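Local coordinates for protein Pcdhgb2 (Mus musculus, PDB 5SZR), which probably mediates calcium-dependent cell adhesion and may help set up specific neuronal connections, this fragment holding extracellular cadherin domains 3 to 6, at residues V107-E121 against S196-D210. Residues are numbered along the deposited sequence; the frame is centred on the assembly and turned at random.
Sequences VPEVIVTSVFTPLPE and SSNVIITLHISDVND. With CA (calcium ion), chain N; CA (calcium ion), chain M; CA (calcium ion), chain O; MAN (alpha-D-mannopyranose), chain X.
Glu121 is the side chain to follow: just past strand 119-120 it lies against Ile205 and reaches two calcium ions. Its CB rests on Ile205 CG2 at 3.5 Å, and Glu121 CG touches Ser206 O and, more loosely, Val208 CG2. With CG set between the backbone N and the carbonyl carbon (chi1 69°) and the chain extended beyond it, the carboxylate is carried out to the metals. OE1 binds the calcium ion also held by Asp207 OD1, Val208 O and Asp210 OD1, and the anti lone pair of Glu121 OE1 accepts from Val208 N at 2.6 Å, which helps fix the rotation of the group. Glu121 OE2 binds the second calcium ion at 2.4 Å, beside Asp210 OD2; the two carboxylates approach from opposite directions, planes 72° apart. Just before this, Leu119 N gives a nearly straight bond to His204 O (2.6 Å, 171°). At the far end Ser197 OG donates to Pro108 O at 2.6 Å, from above the carbonyl plane. With an alanine in place of Ser197, the Pro108 carbonyl is likely to lose its hydroxyl donor, leaving 107-110 less firmly tied to 196-206. Between these ends Val112 CG1 meets Ile201 CD1 tip to tip at 3.6 Å. Segment 107-121 is the split first strand of a cadherin domain: 109-113 pairs antiparallel with 128-135 in one sheet, then the chain crosses through cis-Pro118 and 119-120 forms the edge of the other, parallel to 196-206, whose other neighbour is antiparallel 180-189.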
loop_
_atom_site.group_PDB
_atom_site.type_symbol
_atom_site.label_atom_id
_atom_site.label_comp_id
_atom_site.label_asym_id
_atom_site.label_seq_id
_atom_site.Cartn_x
_atom_site.Cartn_y
_atom_site.Cartn_z
ATOM N N VAL A 107 13.102 42.220 -3.514
ATOM C CA VAL A 107 12.564 41.028 -2.847
ATOM C C VAL A 107 13.693 40.035 -2.598
ATOM O O VAL A 107 14.629 39.953 -3.416
ATOM C CB VAL A 107 11.455 40.407 -3.706
ATOM C CG1 VAL A 107 10.931 39.111 -3.101
ATOM C CG2 VAL A 107 10.317 41.405 -3.894
ATOM N N PRO A 108 13.684 39.296 -1.487
ATOM C CA PRO A 108 14.635 38.186 -1.336
ATOM C C PRO A 108 14.325 37.073 -2.325
ATOM O O PRO A 108 13.164 36.802 -2.637
ATOM C CB PRO A 108 14.418 37.714 0.107
ATOM C CG PRO A 108 13.665 38.811 0.782
ATOM C CD PRO A 108 12.871 39.501 -0.277
ATOM N N GLU A 109 15.373 36.423 -2.825
ATOM C CA GLU A 109 15.203 35.260 -3.682
ATOM C C GLU A 109 15.864 34.044 -3.047
ATOM O O GLU A 109 16.867 34.161 -2.335
ATOM C CB GLU A 109 15.761 35.498 -5.095
ATOM C CG GLU A 109 17.250 35.771 -5.185
ATOM C CD GLU A 109 17.740 35.778 -6.626
ATOM O OE1 GLU A 109 17.349 34.864 -7.388
ATOM O OE2 GLU A 109 18.499 36.701 -7.003
ATOM N N VAL A 110 15.281 32.874 -3.308
ATOM C CA VAL A 110 15.731 31.607 -2.743
ATOM C C VAL A 110 16.272 30.743 -3.875
ATOM O O VAL A 110 15.593 30.542 -4.891
ATOM C CB VAL A 110 14.592 30.887 -2.001
ATOM C CG1 VAL A 110 15.139 29.749 -1.155
ATOM C CG2 VAL A 110 13.806 31.865 -1.151
ATOM N N ILE A 111 17.486 30.228 -3.700
ATOM C CA ILE A 111 18.161 29.423 -4.714
ATOM C C ILE A 111 18.329 28.021 -4.148
ATOM O O ILE A 111 19.077 27.822 -3.181
ATOM C CB ILE A 111 19.514 30.022 -5.119
ATOM C CG1 ILE A 111 19.372 31.519 -5.423
ATOM C CG2 ILE A 111 20.080 29.282 -6.319
ATOM C CD1 ILE A 111 18.397 31.829 -6.540
ATOM N N VAL A 112 17.646 27.050 -4.755
ATOM C CA VAL A 112 17.612 25.666 -4.286
ATOM C C VAL A 112 18.390 24.804 -5.272
ATOM O O VAL A 112 18.091 24.803 -6.471
ATOM C CB VAL A 112 16.170 25.157 -4.146
ATOM C CG1 VAL A 112 16.159 23.737 -3.617
ATOM C CG2 VAL A 112 15.357 26.083 -3.249
ATOM N N THR A 113 19.378 24.064 -4.772
ATOM C CA THR A 113 20.157 23.149 -5.595
ATOM C C THR A 113 20.285 21.808 -4.886
ATOM O O THR A 113 20.000 21.679 -3.692
ATOM C CB THR A 113 21.558 23.697 -5.910
ATOM O OG1 THR A 113 22.281 23.908 -4.692
ATOM C CG2 THR A 113 21.471 25.000 -6.687
ATOM N N SER A 114 20.722 20.807 -5.654
ATOM C CA SER A 114 21.025 19.466 -5.152
ATOM C C SER A 114 19.862 18.878 -4.358
ATOM O O SER A 114 20.026 18.367 -3.249
ATOM C CB SER A 114 22.306 19.469 -4.315
ATOM O OG SER A 114 23.442 19.656 -5.139
ATOM N N VAL A 115 18.666 18.950 -4.939
ATOM C CA VAL A 115 17.523 18.275 -4.339
ATOM C C VAL A 115 17.677 16.768 -4.519
ATOM O O VAL A 115 17.893 16.278 -5.636
ATOM C CB VAL A 115 16.212 18.782 -4.952
ATOM C CG1 VAL A 115 15.022 18.064 -4.322
ATOM C CG2 VAL A 115 16.100 20.284 -4.769
ATOM N N PHE A 116 17.588 16.032 -3.413
ATOM C CA PHE A 116 17.666 14.569 -3.393
ATOM C C PHE A 116 16.424 14.007 -4.083
ATOM O O PHE A 116 15.354 13.921 -3.479
ATOM C CB PHE A 116 17.775 14.091 -1.947
ATOM C CG PHE A 116 18.486 12.767 -1.764
ATOM C CD1 PHE A 116 18.478 11.795 -2.751
ATOM C CD2 PHE A 116 19.154 12.494 -0.575
ATOM C CE1 PHE A 116 19.130 10.577 -2.552
ATOM C CE2 PHE A 116 19.800 11.278 -0.373
ATOM C CZ PHE A 116 19.790 10.324 -1.363
ATOM N N THR A 117 16.556 13.631 -5.353
ATOM C CA THR A 117 15.408 13.214 -6.163
ATOM C C THR A 117 15.635 11.888 -6.904
ATOM O O THR A 117 16.467 11.817 -7.806
ATOM C CB THR A 117 15.053 14.292 -7.221
ATOM O OG1 THR A 117 14.585 15.481 -6.574
ATOM C CG2 THR A 117 13.978 13.779 -8.178
ATOM N N PRO A 118 14.895 10.829 -6.535
ATOM C CA PRO A 118 13.955 10.761 -5.415
ATOM C C PRO A 118 14.671 10.546 -4.089
ATOM O O PRO A 118 15.872 10.267 -4.076
ATOM C CB PRO A 118 13.090 9.550 -5.764
ATOM C CG PRO A 118 14.010 8.667 -6.527
ATOM C CD PRO A 118 14.869 9.593 -7.342
ATOM N N LEU A 119 13.925 10.658 -2.989
ATOM C CA LEU A 119 14.484 10.553 -1.651
ATOM C C LEU A 119 14.133 9.193 -1.065
ATOM O O LEU A 119 12.949 8.936 -0.798
ATOM C CB LEU A 119 13.941 11.674 -0.767
ATOM C CG LEU A 119 14.462 11.793 0.664
ATOM C CD1 LEU A 119 15.951 12.059 0.661
ATOM C CD2 LEU A 119 13.727 12.894 1.407
ATOM N N PRO A 120 15.103 8.297 -0.861
ATOM C CA PRO A 120 14.792 6.969 -0.311
ATOM C C PRO A 120 14.076 7.047 1.030
ATOM O O PRO A 120 14.443 7.830 1.909
ATOM C CB PRO A 120 16.170 6.317 -0.166
ATOM C CG PRO A 120 17.004 6.983 -1.204
ATOM C CD PRO A 120 16.502 8.394 -1.314
ATOM N N GLU A 121 13.052 6.205 1.185
ATOM C CA GLU A 121 12.245 6.211 2.399
ATOM C C GLU A 121 13.018 5.744 3.626
ATOM O O GLU A 121 12.569 5.979 4.751
ATOM C CB GLU A 121 11.012 5.329 2.209
ATOM C CG GLU A 121 11.312 3.846 2.122
ATOM C CD GLU A 121 10.053 3.018 1.996
ATOM O OE1 GLU A 121 10.047 2.061 1.194
ATOM O OE2 GLU A 121 9.064 3.333 2.690
ATOM N N SER A 196 9.040 39.385 1.312
ATOM C CA SER A 196 9.243 37.942 1.405
ATOM C C SER A 196 8.937 37.265 0.075
ATOM O O SER A 196 8.131 37.751 -0.721
ATOM C CB SER A 196 8.374 37.314 2.511
ATOM O OG SER A 196 7.074 37.886 2.554
ATOM N N SER A 197 9.590 36.124 -0.147
ATOM C CA SER A 197 9.292 35.231 -1.260
ATOM C C SER A 197 9.345 33.796 -0.752
ATOM O O SER A 197 9.748 33.535 0.384
ATOM C CB SER A 197 10.270 35.422 -2.422
ATOM O OG SER A 197 11.531 34.850 -2.118
ATOM N N ASN A 198 8.939 32.853 -1.603
ATOM C CA ASN A 198 8.945 31.450 -1.207
ATOM C C ASN A 198 9.192 30.557 -2.417
ATOM O O ASN A 198 9.002 30.965 -3.567
ATOM C CB ASN A 198 7.638 31.057 -0.495
ATOM C CG ASN A 198 6.404 31.204 -1.379
ATOM O OD1 ASN A 198 6.355 30.697 -2.500
ATOM N ND2 ASN A 198 5.393 31.889 -0.860
ATOM N N VAL A 199 9.622 29.326 -2.136
ATOM C CA VAL A 199 9.815 28.298 -3.153
ATOM C C VAL A 199 9.276 26.978 -2.615
ATOM O O VAL A 199 9.435 26.662 -1.430
ATOM C CB VAL A 199 11.294 28.148 -3.566
ATOM C CG1 VAL A 199 11.776 29.390 -4.303
ATOM C CG2 VAL A 199 12.167 27.868 -2.353
ATOM N N ILE A 200 8.642 26.207 -3.491
ATOM C CA ILE A 200 8.050 24.923 -3.136
ATOM C C ILE A 200 8.941 23.823 -3.692
ATOM O O ILE A 200 9.155 23.743 -4.908
ATOM C CB ILE A 200 6.613 24.800 -3.663
ATOM C CG1 ILE A 200 5.755 25.929 -3.082
ATOM C CG2 ILE A 200 6.037 23.436 -3.320
ATOM C CD1 ILE A 200 4.358 25.989 -3.635
ATOM N N ILE A 201 9.477 22.995 -2.802
ATOM C CA ILE A 201 10.297 21.852 -3.180
ATOM C C ILE A 201 9.415 20.615 -3.129
ATOM O O ILE A 201 8.844 20.295 -2.079
ATOM C CB ILE A 201 11.510 21.690 -2.252
ATOM C CG1 ILE A 201 12.313 22.988 -2.181
ATOM C CG2 ILE A 201 12.387 20.541 -2.721
ATOM C CD1 ILE A 201 13.506 22.902 -1.268
ATOM N N THR A 202 9.300 19.926 -4.261
ATOM C CA THR A 202 8.545 18.683 -4.337
ATOM C C THR A 202 9.483 17.506 -4.104
ATOM O O THR A 202 10.532 17.404 -4.749
ATOM C CB THR A 202 7.852 18.548 -5.693
ATOM O OG1 THR A 202 6.813 19.532 -5.798
ATOM C CG2 THR A 202 7.250 17.158 -5.851
ATOM N N LEU A 203 9.106 16.628 -3.179
ATOM C CA LEU A 203 9.911 15.469 -2.816
ATOM C C LEU A 203 9.197 14.187 -3.220
ATOM O O LEU A 203 8.035 13.971 -2.853
ATOM C CB LEU A 203 10.207 15.455 -1.315
ATOM C CG LEU A 203 11.033 16.649 -0.838
ATOM C CD1 LEU A 203 11.385 16.508 0.638
ATOM C CD2 LEU A 203 12.282 16.782 -1.692
ATOM N N HIS A 204 9.895 13.348 -3.974
ATOM C CA HIS A 204 9.416 12.024 -4.339
ATOM C C HIS A 204 10.120 11.004 -3.456
ATOM O O HIS A 204 11.353 10.930 -3.453
ATOM C CB HIS A 204 9.680 11.739 -5.816
ATOM C CG HIS A 204 8.798 12.513 -6.744
ATOM N ND1 HIS A 204 7.571 13.012 -6.360
ATOM C CD2 HIS A 204 8.962 12.874 -8.039
ATOM C CE1 HIS A 204 7.020 13.647 -7.378
ATOM N NE2 HIS A 204 7.842 13.578 -8.408
ATOM N N ILE A 205 9.343 10.238 -2.698
ATOM C CA ILE A 205 9.892 9.226 -1.803
ATOM C C ILE A 205 9.941 7.903 -2.556
ATOM O O ILE A 205 8.900 7.384 -2.974
ATOM C CB ILE A 205 9.055 9.097 -0.522
ATOM C CG1 ILE A 205 8.909 10.456 0.173
ATOM C CG2 ILE A 205 9.681 8.077 0.413
ATOM C CD1 ILE A 205 10.208 11.022 0.704
ATOM N N SER A 206 11.144 7.362 -2.738
ATOM C CA SER A 206 11.315 6.114 -3.469
ATOM C C SER A 206 11.167 4.911 -2.533
ATOM O O SER A 206 11.337 5.011 -1.315
ATOM C CB SER A 206 12.674 6.079 -4.173
ATOM O OG SER A 206 13.732 6.218 -3.246
ATOM N N ASP A 207 10.853 3.764 -3.125
ATOM C CA ASP A 207 10.466 2.584 -2.361
ATOM C C ASP A 207 11.671 1.751 -1.945
ATOM O O ASP A 207 12.665 1.653 -2.670
ATOM C CB ASP A 207 9.497 1.714 -3.165
ATOM C CG ASP A 207 9.003 0.504 -2.379
ATOM O OD1 ASP A 207 8.351 0.702 -1.330
ATOM O OD2 ASP A 207 9.255 -0.642 -2.814
ATOM N N VAL A 208 11.564 1.155 -0.762
ATOM C CA VAL A 208 12.490 0.159 -0.243
ATOM C C VAL A 208 11.666 -1.073 0.119
ATOM O O VAL A 208 10.483 -0.965 0.460
ATOM C CB VAL A 208 13.274 0.708 0.975
ATOM C CG1 VAL A 208 14.065 -0.382 1.678
ATOM C CG2 VAL A 208 14.206 1.828 0.536
ATOM N N ASN A 209 12.275 -2.253 0.005
ATOM C CA ASN A 209 11.582 -3.494 0.348
ATOM C C ASN A 209 11.590 -3.652 1.865
ATOM O O ASN A 209 12.399 -4.379 2.447
ATOM C CB ASN A 209 12.225 -4.693 -0.339
ATOM C CG ASN A 209 11.414 -5.966 -0.159
ATOM O OD1 ASN A 209 10.203 -5.915 0.051
ATOM N ND2 ASN A 209 12.080 -7.114 -0.237
ATOM N N ASP A 210 10.655 -2.960 2.520
ATOM C CA ASP A 210 10.535 -3.035 3.973
ATOM C C ASP A 210 9.195 -3.615 4.419
ATOM O O ASP A 210 8.820 -3.463 5.583
ATOM C CB ASP A 210 10.760 -1.657 4.601
ATOM C CG ASP A 210 9.871 -0.576 3.996
ATOM O OD1 ASP A 210 9.343 -0.781 2.880
ATOM O OD2 ASP A 210 9.707 0.484 4.641
HETATM CA CA CA N . 8.357 0.034 0.903
HETATM CA CA CA M . 7.922 1.935 4.326
HETATM CA CA CA O . 7.849 -6.399 -0.050
HETATM C C1 MAN X . 6.132 37.119 1.773
HETATM C C2 MAN X . 5.191 38.348 1.712
HETATM C C3 MAN X . 4.664 38.670 3.109
HETATM C C4 MAN X . 4.045 37.413 3.759
HETATM C C5 MAN X . 5.101 36.285 3.809
HETATM C C6 MAN X . 4.576 34.979 4.389
HETATM O O2 MAN X . 4.028 38.094 0.908
HETATM O O3 MAN X . 3.727 39.744 3.089
HETATM O O4 MAN X . 3.605 37.712 5.075
HETATM O O5 MAN X . 5.568 36.013 2.464
HETATM O O6 MAN X . 4.699 35.033 5.809
HETATM O O HOH W 1 6.518 0.360 5.686
HETATM O O HOH W 2 8.763 2.931 6.334
#